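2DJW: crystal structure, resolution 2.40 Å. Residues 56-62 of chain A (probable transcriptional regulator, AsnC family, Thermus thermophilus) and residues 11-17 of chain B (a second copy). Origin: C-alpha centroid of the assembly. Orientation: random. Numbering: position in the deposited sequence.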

# COMPACT_ATOMS: atom_id res chain seq x y z
N VAL A 56 -16.45 18.80 -6.86
CA VAL A 56 -15.41 17.81 -7.18
C VAL A 56 -15.43 17.45 -8.66
O VAL A 56 -14.44 17.69 -9.35
CB VAL A 56 -15.48 16.52 -6.30
CG1 VAL A 56 -14.32 15.59 -6.64
CG2 VAL A 56 -15.45 16.85 -4.81
N THR A 57 -16.53 16.88 -9.15
CA THR A 57 -16.58 16.34 -10.52
C THR A 57 -16.60 17.43 -11.61
O THR A 57 -15.93 17.30 -12.61
CB THR A 57 -17.76 15.37 -10.72
OG1 THR A 57 -17.81 14.45 -9.63
CG2 THR A 57 -17.62 14.59 -12.04
N GLN A 58 -17.37 18.49 -11.40
CA GLN A 58 -17.48 19.54 -12.41
C GLN A 58 -16.50 20.66 -12.10
O GLN A 58 -16.17 21.45 -12.97
CB GLN A 58 -18.91 20.13 -12.50
CG GLN A 58 -20.09 19.14 -12.42
CD GLN A 58 -20.15 18.09 -13.54
OE1 GLN A 58 -20.84 17.07 -13.40
NE2 GLN A 58 -19.43 18.33 -14.64
N GLY A 59 -16.04 20.71 -10.85
CA GLY A 59 -15.29 21.86 -10.33
C GLY A 59 -13.80 21.63 -10.22
O GLY A 59 -13.03 22.34 -10.84
N ILE A 60 -13.39 20.65 -9.42
CA ILE A 60 -11.96 20.34 -9.26
C ILE A 60 -11.47 19.45 -10.40
O ILE A 60 -10.40 19.70 -10.98
CB ILE A 60 -11.63 19.69 -7.86
CG1 ILE A 60 -11.82 20.70 -6.73
CG2 ILE A 60 -10.22 19.11 -7.84
CD1 ILE A 60 -11.78 20.13 -5.33
N LEU A 61 -12.24 18.41 -10.72
CA LEU A 61 -11.75 17.38 -11.64
C LEU A 61 -11.85 17.80 -13.11
O LEU A 61 -11.31 17.12 -14.00
CB LEU A 61 -12.43 16.02 -11.40
CG LEU A 61 -12.25 15.28 -10.07
CD1 LEU A 61 -13.24 14.12 -10.00
CD2 LEU A 61 -10.82 14.78 -9.86
N SER A 62 -12.53 18.92 -13.35
CA SER A 62 -12.60 19.52 -14.67
C SER A 62 -11.47 20.52 -14.85
O SER A 62 -11.46 21.33 -15.79
CB SER A 62 -13.93 20.25 -14.86
OG SER A 62 -13.85 21.56 -14.31
N ARG B 11 -10.70 8.39 -15.40
CA ARG B 11 -9.88 9.57 -15.54
C ARG B 11 -10.74 10.74 -15.08
O ARG B 11 -11.92 10.82 -15.42
CB ARG B 11 -9.48 9.77 -17.01
CG ARG B 11 -8.29 10.70 -17.25
CD ARG B 11 -8.31 11.23 -18.69
NE ARG B 11 -8.32 10.14 -19.67
CZ ARG B 11 -9.08 10.11 -20.75
NH1 ARG B 11 -9.89 11.12 -21.02
NH2 ARG B 11 -9.03 9.07 -21.57
N GLY B 12 -10.16 11.64 -14.30
CA GLY B 12 -10.94 12.69 -13.66
C GLY B 12 -12.03 13.27 -14.54
O GLY B 12 -13.19 13.33 -14.14
N ASN B 13 -11.65 13.70 -15.73
CA ASN B 13 -12.60 14.37 -16.62
C ASN B 13 -13.52 13.41 -17.38
O ASN B 13 -14.32 13.87 -18.20
CB ASN B 13 -11.88 15.33 -17.59
CG ASN B 13 -10.89 14.63 -18.52
OD1 ASN B 13 -10.70 13.41 -18.46
ND2 ASN B 13 -10.26 15.40 -19.38
N ARG B 14 -13.41 12.10 -17.09
CA ARG B 14 -14.30 11.09 -17.68
C ARG B 14 -15.49 10.65 -16.79
O ARG B 14 -16.40 9.97 -17.29
CB ARG B 14 -13.51 9.85 -18.13
CG ARG B 14 -12.61 10.04 -19.37
CD ARG B 14 -13.40 10.27 -20.69
NE ARG B 14 -13.94 9.04 -21.27
CZ ARG B 14 -15.04 8.98 -22.03
NH1 ARG B 14 -15.72 10.09 -22.29
NH2 ARG B 14 -15.46 7.81 -22.52
N VAL B 15 -15.49 11.04 -15.52
CA VAL B 15 -16.44 10.52 -14.51
C VAL B 15 -17.89 10.54 -14.96
O VAL B 15 -18.56 9.51 -14.98
CB VAL B 15 -16.31 11.24 -13.10
CG1 VAL B 15 -17.39 10.75 -12.14
CG2 VAL B 15 -14.95 11.01 -12.50
N GLN B 16 -18.39 11.72 -15.32
CA GLN B 16 -19.79 11.83 -15.73
C GLN B 16 -20.14 10.96 -16.95
O GLN B 16 -21.18 10.29 -16.96
CB GLN B 16 -20.18 13.28 -15.96
CG GLN B 16 -21.63 13.45 -16.40
CD GLN B 16 -22.06 14.90 -16.54
OE1 GLN B 16 -23.19 15.18 -16.94
NE2 GLN B 16 -21.17 15.83 -16.21
N ALA B 17 -19.27 10.95 -17.96
CA ALA B 17 -19.58 10.30 -19.23
C ALA B 17 -19.59 8.81 -19.01
O ALA B 17 -20.50 8.12 -19.46
CB ALA B 17 -18.55 10.69 -20.32

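The chain A stretch opens in a helix that begins earlier in the chain and leads into a loop. A wider pi-type turn lies at 56-60: Leu61(A) N donates to Val56(A) O at 2.7 Å, while the bond from Ile60(A) N to the same oxygen, at 3.1 Å, is weak. Ser62(A), whose CB points away from chain B, returns its OG to Gln58(A) O at 2.7 Å. In chain B, a 3-10 segment, with Arg14(B) N bonded to Arg11(B) O at 2.6 Å, leads into a helix. The nearest CA atoms are those of Leu61(A) and Gly12(B), 5.2 Å apart; glycine meets the leucine with backbone atoms, and Leu61(A) CB lies 3.9 Å from Gly12(B) O.

No clear hydrogen bond joins the stretches, and packing dominates the 274 Å² they bury. Leu61(A) extends CD1 to within 4.3 Å of Val15(B) CG2, an apolar contact suited to two buried aliphatic residues. Thr57(A), with chi1 in the m well, sets CG2 3.7 Å from Val15(B) CB. Its two-faced side chain suits this buried position: the methyl packs against valine while OG1 is hydrogen-bonded elsewhere in the structure. At the more exposed margin, Gln16(B), whose CA-to-CB bond points toward chain A, has an extended side chain (all chi angles near 180°) that covers surface beside Gln58(A).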